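Side-chain contacts in probable benzoylformate decarboxylase (Rhodococcus jostii, PDB 7ORX), which is a tetrameric enzyme of the thiamine diphosphate-binding family, holding thiamine diphosphate together with a sodium ion: residues Q144-H147 and T148-P152; Y317-V321 and G322-E326; T473-T476 and P477-V481. All coordinates share one frame; numbering follows the deposited sequence.

Contact 1: residues Q144-H147 and T148-P152; sequences QAIH and TALLP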
loop_
_atom_site.group_PDB
_atom_site.type_symbol
_atom_site.label_atom_id
_atom_site.label_comp_id
_atom_site.label_asym_id
_atom_site.label_seq_id
_atom_site.Cartn_x
_atom_site.Cartn_y
_atom_site.Cartn_z
ATOM N N GLN C 144 -6.043 9.311 18.989
ATOM C CA GLN C 144 -6.476 9.568 17.589
ATOM C C GLN C 144 -7.232 8.329 17.058
ATOM O O GLN C 144 -8.310 8.482 16.435
ATOM C CB GLN C 144 -5.255 9.881 16.730
ATOM C CG GLN C 144 -5.549 9.902 15.255
ATOM C CD GLN C 144 -4.425 10.507 14.435
ATOM O OE1 GLN C 144 -3.255 10.676 14.830
ATOM N NE2 GLN C 144 -4.772 10.875 13.229
ATOM N N ALA C 145 -6.675 7.137 17.271
ATOM C CA ALA C 145 -7.301 5.856 16.902
ATOM C C ALA C 145 -8.741 5.830 17.411
ATOM O O ALA C 145 -9.635 5.464 16.600
ATOM C CB ALA C 145 -6.526 4.684 17.456
ATOM N N ILE C 146 -8.980 6.198 18.671
ATOM C CA ILE C 146 -10.339 6.049 19.276
ATOM C C ILE C 146 -11.259 7.077 18.633
ATOM O O ILE C 146 -12.343 6.696 18.230
ATOM C CB ILE C 146 -10.302 6.175 20.800
ATOM C CG1 ILE C 146 -9.562 4.983 21.406
ATOM C CG2 ILE C 146 -11.704 6.332 21.373
ATOM C CD1 ILE C 146 -9.010 5.245 22.776
ATOM N N HIS C 147 -10.843 8.324 18.514
ATOM C CA HIS C 147 -11.741 9.381 17.980
ATOM C C HIS C 147 -12.142 9.034 16.550
ATOM O O HIS C 147 -13.308 9.277 16.154
ATOM C CB HIS C 147 -11.032 10.729 17.980
ATOM C CG HIS C 147 -10.842 11.297 19.336
ATOM N ND1 HIS C 147 -11.884 11.398 20.235
ATOM C CD2 HIS C 147 -9.744 11.848 19.916
ATOM C CE1 HIS C 147 -11.426 11.978 21.333
ATOM N NE2 HIS C 147 -10.111 12.266 21.155
ATOM N N THR C 148 -11.141 8.593 15.792
ATOM C CA THR C 148 -11.251 8.171 14.371
ATOM C C THR C 148 -12.246 7.007 14.296
ATOM O O THR C 148 -13.128 7.061 13.463
ATOM C CB THR C 148 -9.893 7.748 13.793
ATOM O OG1 THR C 148 -8.959 8.824 13.869
ATOM C CG2 THR C 148 -9.981 7.291 12.358
ATOM N N ALA C 149 -12.111 5.969 15.108
ATOM C CA ALA C 149 -13.055 4.826 15.091
ATOM C C ALA C 149 -14.511 5.295 15.260
ATOM O O ALA C 149 -15.358 4.699 14.568
ATOM C CB ALA C 149 -12.666 3.817 16.123
ATOM N N LEU C 150 -14.791 6.350 16.039
ATOM C CA LEU C 150 -16.165 6.806 16.379
ATOM C C LEU C 150 -16.644 7.911 15.455
ATOM O O LEU C 150 -17.787 8.389 15.616
ATOM C CB LEU C 150 -16.206 7.295 17.820
ATOM C CG LEU C 150 -15.945 6.210 18.853
ATOM C CD1 LEU C 150 -15.498 6.792 20.172
ATOM C CD2 LEU C 150 -17.173 5.350 19.054
ATOM N N LEU C 151 -15.830 8.275 14.491
ATOM C CA LEU C 151 -16.154 9.425 13.605
ATOM C C LEU C 151 -16.955 8.892 12.427
ATOM O O LEU C 151 -16.494 7.959 11.777
ATOM C CB LEU C 151 -14.844 10.080 13.152
ATOM C CG LEU C 151 -14.785 11.597 13.228
ATOM C CD1 LEU C 151 -15.539 12.148 14.435
ATOM C CD2 LEU C 151 -13.326 12.001 13.229
ATOM N N PRO C 152 -18.174 9.419 12.152
ATOM C CA PRO C 152 -18.861 9.130 10.893
ATOM C C PRO C 152 -17.838 9.155 9.763
ATOM O O PRO C 152 -17.078 10.111 9.663
ATOM C CB PRO C 152 -19.866 10.283 10.744
ATOM C CG PRO C 152 -19.723 11.113 12.019
ATOM C CD PRO C 152 -18.983 10.264 13.043
#
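The C-terminal end of helix 138-149, the crossover helix between strands 128-130 and 157-162 in a beta-alpha-beta unit, sets Gln144 and Thr148 side by side one turn apart. Their side chains run alongside each other in the same direction, with Gln144 CG 3.8 Å from Thr148 OG1. The hydroxyl folds back onto the helix: OG1 lies beside its own backbone N (chi1 -59°) and donates to Gln144 O over 2.7 Å. That carbonyl also takes the ordinary helical bond from Thr148 N at 2.9 Å. The amide comes in nearly along the C=O axis, whereas the hydroxyl sits above the carbonyl plane, 45° out of it. Gln144 is extended beyond CG, and its OE1 is hydrogen-bonded to Arg140 NH1, not to the threonine.

On another flank of the helix Ile146 and Leu150 point the same way, and their branches meet at CG2 and CD1, 4.0 Å apart. At the helix end Leu150 N makes two weak bonds, both 3.3 Å long, to Ile146 O and His147 O. Leu151 CB lies 3.5 Å from His147 O, and the side chain also packs on Val182 of strand 181-184. Gln144 and Thr148 lie against Trp128, and Ala309 of the second subunit packs on Thr148.

Chemically, the threonine hydroxyl is spent on a helix carbonyl that already has its amide donor, so Gln144 O is gripped by two bonds, while the weak, split bonds of Leu150 N fit a helix that is ending.

Contact 2: residues Y317-V321 and G322-E326; sequences YVAPV and GSTLE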
loop_
_atom_site.group_PDB
_atom_site.type_symbol
_atom_site.label_atom_id
_atom_site.label_comp_id
_atom_site.label_asym_id
_atom_site.label_seq_id
_atom_site.Cartn_x
_atom_site.Cartn_y
_atom_site.Cartn_z
ATOM N N TYR C 317 -28.146 12.362 0.444
ATOM C CA TYR C 317 -27.907 13.335 1.541
ATOM C C TYR C 317 -26.954 12.663 2.529
ATOM O O TYR C 317 -27.346 11.616 3.086
ATOM C CB TYR C 317 -29.217 13.729 2.230
ATOM C CG TYR C 317 -30.141 14.529 1.355
ATOM C CD1 TYR C 317 -30.931 13.927 0.386
ATOM C CD2 TYR C 317 -30.214 15.895 1.475
ATOM C CE1 TYR C 317 -31.774 14.672 -0.428
ATOM C CE2 TYR C 317 -31.026 16.662 0.659
ATOM C CZ TYR C 317 -31.834 16.050 -0.289
ATOM O OH TYR C 317 -32.675 16.802 -1.082
ATOM N N VAL C 318 -25.760 13.227 2.754
ATOM C CA VAL C 318 -24.831 12.648 3.761
ATOM C C VAL C 318 -25.148 13.369 5.052
ATOM O O VAL C 318 -24.889 14.532 5.100
ATOM C CB VAL C 318 -23.350 12.762 3.369
ATOM C CG1 VAL C 318 -22.438 12.016 4.347
ATOM C CG2 VAL C 318 -23.148 12.221 1.958
ATOM N N ALA C 319 -25.789 12.688 5.998
ATOM C CA ALA C 319 -26.285 13.287 7.252
ATOM C C ALA C 319 -26.490 12.194 8.282
ATOM O O ALA C 319 -26.571 11.021 7.929
ATOM C CB ALA C 319 -27.559 14.044 6.990
ATOM N N PRO C 320 -26.583 12.543 9.583
ATOM C CA PRO C 320 -26.829 11.561 10.629
ATOM C C PRO C 320 -28.226 10.958 10.508
ATOM O O PRO C 320 -29.178 11.707 10.387
ATOM C CB PRO C 320 -26.652 12.391 11.896
ATOM C CG PRO C 320 -25.743 13.452 11.440
ATOM C CD PRO C 320 -26.401 13.874 10.143
ATOM N N VAL C 321 -28.294 9.639 10.521
ATOM C CA VAL C 321 -29.553 8.874 10.249
ATOM C C VAL C 321 -30.538 9.121 11.393
ATOM O O VAL C 321 -31.699 9.422 11.108
ATOM C CB VAL C 321 -29.227 7.373 10.078
ATOM C CG1 VAL C 321 -30.442 6.502 10.086
ATOM C CG2 VAL C 321 -28.397 7.128 8.830
ATOM N N GLY C 322 -30.042 8.998 12.629
ATOM C CA GLY C 322 -30.777 9.294 13.868
ATOM C C GLY C 322 -31.555 10.589 13.733
ATOM O O GLY C 322 -32.792 10.538 13.610
ATOM N N SER C 323 -30.844 11.710 13.729
ATOM C CA SER C 323 -31.444 13.068 13.702
ATOM C C SER C 323 -32.408 13.179 12.528
ATOM O O SER C 323 -33.525 13.656 12.753
ATOM C CB SER C 323 -30.416 14.176 13.590
ATOM O OG SER C 323 -29.270 13.901 14.383
ATOM N N THR C 324 -31.961 12.836 11.321
ATOM C CA THR C 324 -32.723 13.080 10.076
ATOM C C THR C 324 -34.121 12.485 10.269
ATOM O O THR C 324 -35.120 13.228 10.179
ATOM C CB THR C 324 -31.982 12.495 8.868
ATOM O OG1 THR C 324 -30.692 13.109 8.828
ATOM C CG2 THR C 324 -32.721 12.721 7.567
ATOM N N LEU C 325 -34.153 11.199 10.611
ATOM C CA LEU C 325 -35.379 10.393 10.800
ATOM C C LEU C 325 -36.255 11.004 11.898
ATOM O O LEU C 325 -37.480 11.031 11.710
ATOM C CB LEU C 325 -34.937 8.973 11.164
ATOM C CG LEU C 325 -35.646 7.851 10.468
ATOM C CD1 LEU C 325 -35.908 8.155 9.015
ATOM C CD2 LEU C 325 -34.781 6.601 10.588
ATOM N N GLU C 326 -35.645 11.430 13.004
ATOM C CA GLU C 326 -36.339 12.081 14.143
ATOM C C GLU C 326 -37.034 13.333 13.612
ATOM O O GLU C 326 -38.242 13.470 13.830
ATOM C CB GLU C 326 -35.352 12.388 15.272
ATOM C CG GLU C 326 -35.974 13.133 16.439
ATOM C CD GLU C 326 -35.028 13.655 17.531
ATOM O OE1 GLU C 326 -33.842 13.217 17.578
ATOM O OE2 GLU C 326 -35.479 14.512 18.351
#
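Pro320 and Thr324 meet across the first turn of helix 321-331, where the chain leaves strand 315-318 through Ala319 and bends into the helix. Pro320 holds the N-cap position, and its carbonyl receives Thr324 N at 3.1 Å; Leu325 N follows with a bond of the same length to Val321 O. The Thr324 hydroxyl adds a second bond to the same proline oxygen, OG1 to Pro320 O being 2.6 Å. The two donors approach that oxygen from opposite faces of its plane, so the carbonyl is straddled by one residue. Rotation about the first torsion (chi1 -58°) sets OG1 beside the threonine's backbone N, which is what brings it back over the turn. There it also meets the methyl of Ala319, with CB 3.8 Å from OG1.

Ser323 touches the proline ring more lightly, OG lying 3.9 Å from Pro320 CB, and its hydroxyl is bonded to Ala186 O. Proline brings no polar side chain to the cap; Gly322 N is instead taken by the carboxylate of Asp217.

Val321 and Leu325 turn to the interior, packing on Val214 of helix 212-216 and Val276 of strand 272-276, with helix 220-230 also against Leu325. Strand 315-318, which leads into the turn, is an outermost strand of the parallel sheet within this chain, and Tyr317 and Val318 continue it by parallel pairing with a strand of the second subunit.

Contact 3: residues T473-T476 and P477-V481; sequences TGET and PGLDV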
loop_
_atom_site.group_PDB
_atom_site.type_symbol
_atom_site.label_atom_id
_atom_site.label_comp_id
_atom_site.label_asym_id
_atom_site.label_seq_id
_atom_site.Cartn_x
_atom_site.Cartn_y
_atom_site.Cartn_z
ATOM N N THR C 473 -23.190 -24.311 -12.135
ATOM C CA THR C 473 -21.833 -24.854 -11.820
ATOM C C THR C 473 -21.927 -26.354 -11.481
ATOM O O THR C 473 -20.894 -27.046 -11.650
ATOM C CB THR C 473 -21.132 -24.029 -10.722
ATOM O OG1 THR C 473 -21.915 -24.029 -9.525
ATOM C CG2 THR C 473 -20.832 -22.604 -11.167
ATOM N N GLY C 474 -23.104 -26.821 -11.019
ATOM C CA GLY C 474 -23.467 -28.245 -10.853
ATOM C C GLY C 474 -22.875 -28.863 -9.592
ATOM O O GLY C 474 -22.947 -28.206 -8.503
ATOM N N GLU C 475 -22.344 -30.089 -9.715
ATOM C CA GLU C 475 -21.775 -30.877 -8.576
ATOM C C GLU C 475 -20.288 -30.502 -8.435
ATOM O O GLU C 475 -19.440 -31.133 -9.095
ATOM C CB GLU C 475 -22.034 -32.386 -8.727
ATOM C CG GLU C 475 -22.103 -33.127 -7.395
ATOM C CD GLU C 475 -22.976 -32.495 -6.310
ATOM O OE1 GLU C 475 -24.100 -32.035 -6.627
ATOM O OE2 GLU C 475 -22.535 -32.458 -5.146
ATOM N N THR C 476 -20.017 -29.510 -7.580
ATOM C CA THR C 476 -18.709 -28.845 -7.325
ATOM C C THR C 476 -18.076 -29.581 -6.129
ATOM O O THR C 476 -18.797 -30.019 -5.216
ATOM C CB THR C 476 -18.977 -27.319 -7.166
ATOM O OG1 THR C 476 -18.663 -26.562 -8.343
ATOM C CG2 THR C 476 -18.249 -26.680 -5.999
ATOM N N PRO C 477 -16.728 -29.780 -6.073
ATOM C CA PRO C 477 -16.080 -30.298 -4.862
ATOM C C PRO C 477 -16.334 -29.402 -3.641
ATOM O O PRO C 477 -16.288 -28.147 -3.752
ATOM C CB PRO C 477 -14.582 -30.320 -5.189
ATOM C CG PRO C 477 -14.514 -30.290 -6.714
ATOM C CD PRO C 477 -15.772 -29.577 -7.176
ATOM N N GLY C 478 -16.654 -30.029 -2.506
ATOM C CA GLY C 478 -16.645 -29.362 -1.181
ATOM C C GLY C 478 -17.951 -28.655 -0.832
ATOM O O GLY C 478 -17.886 -27.704 -0.061
ATOM N N LEU C 479 -19.104 -29.138 -1.319
ATOM C CA LEU C 479 -20.430 -28.584 -0.946
ATOM C C LEU C 479 -20.912 -29.215 0.363
ATOM O O LEU C 479 -21.764 -28.598 1.027
ATOM C CB LEU C 479 -21.421 -28.808 -2.088
ATOM C CG LEU C 479 -21.170 -28.003 -3.362
ATOM C CD1 LEU C 479 -22.224 -28.321 -4.427
ATOM C CD2 LEU C 479 -21.102 -26.483 -3.085
ATOM N N ASP C 480 -20.364 -30.378 0.741
ATOM C CA ASP C 480 -20.892 -31.219 1.852
ATOM C C ASP C 480 -19.932 -31.232 3.043
ATOM O O ASP C 480 -18.735 -31.461 2.823
ATOM C CB ASP C 480 -21.167 -32.640 1.380
ATOM C CG ASP C 480 -22.345 -32.728 0.431
ATOM O OD1 ASP C 480 -23.241 -31.858 0.507
ATOM O OD2 ASP C 480 -22.372 -33.702 -0.366
ATOM N N VAL C 481 -20.463 -31.041 4.257
ATOM C CA VAL C 481 -19.674 -31.097 5.520
ATOM C C VAL C 481 -20.288 -32.154 6.443
ATOM O O VAL C 481 -20.742 -31.847 7.551
ATOM C CB VAL C 481 -19.523 -29.685 6.145
ATOM C CG1 VAL C 481 -18.801 -28.745 5.184
ATOM C CG2 VAL C 481 -20.847 -29.068 6.585
#
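Leu479 reaches back across the turn to Thr476, three residues earlier. Its CB points toward residues 473-476 but stays 4.3 Å from Thr476 O. The first torsion (chi1 -69°) places CG beside the leucine's own backbone N, and there CG comes to 3.6 Å from Thr476 O. From CG the two methyls part. CD1 continues the extended line of the chain and runs alongside the backbone of residues 474-476: it lies 4.0 Å from Thr476 N and 4.1 Å from Gly474 O, and the carboxylate of Glu475 comes within 4.2 Å through OE2. Leu479 CD2 turns to the threonine side chain and meets Thr476 CG2 at 4.1 Å. That methyl also touches Pro477 O, which comes to it roughly at right angles to the leucine.

No hydrogen bond crosses between residues 473-476 and 477-481; the contact is made by van der Waals packing. The two acidic side chains find partners outside the turn. Asp480 OD1 forms a salt bridge with Arg465, to which Glu475 OE2 has a long, weak ion pair; the arginine probably eases the closeness of the two acids. Leu479 also packs on Leu464 and Ser468 of helix 462-470, while Leu32 of the fourth subunit packs on Thr476.

The backbone torsions of Pro477 and Gly478 are those of a type II beta turn, with proline and glycine in its two central positions, here without the hydrogen bond from fourth amide to first carbonyl. Its last residue, Leu479, gives its carbonyl to Thr460, one of the sodium ligands, so the turn borders the metal site.

Overall arrangement
Contacts 1 and 2 are neighbours, their centres 19 Å apart and their nearest atoms about 6 Å apart without touching; both also meet the second subunit. Strand 181-184 relates them: contact 1 packs on Val182 of its own chain, contact 2 on Val182 of the second subunit. Contact 3 lies on the other side of the chain's centre, its centre 43 Å from that of contact 1 and 44 Å from that of contact 2, and packs on the fourth subunit. It lies near a cofactor site: the Leu479 side chain is about 8 Å from thiamine diphosphate and about 10 Å from the sodium ion.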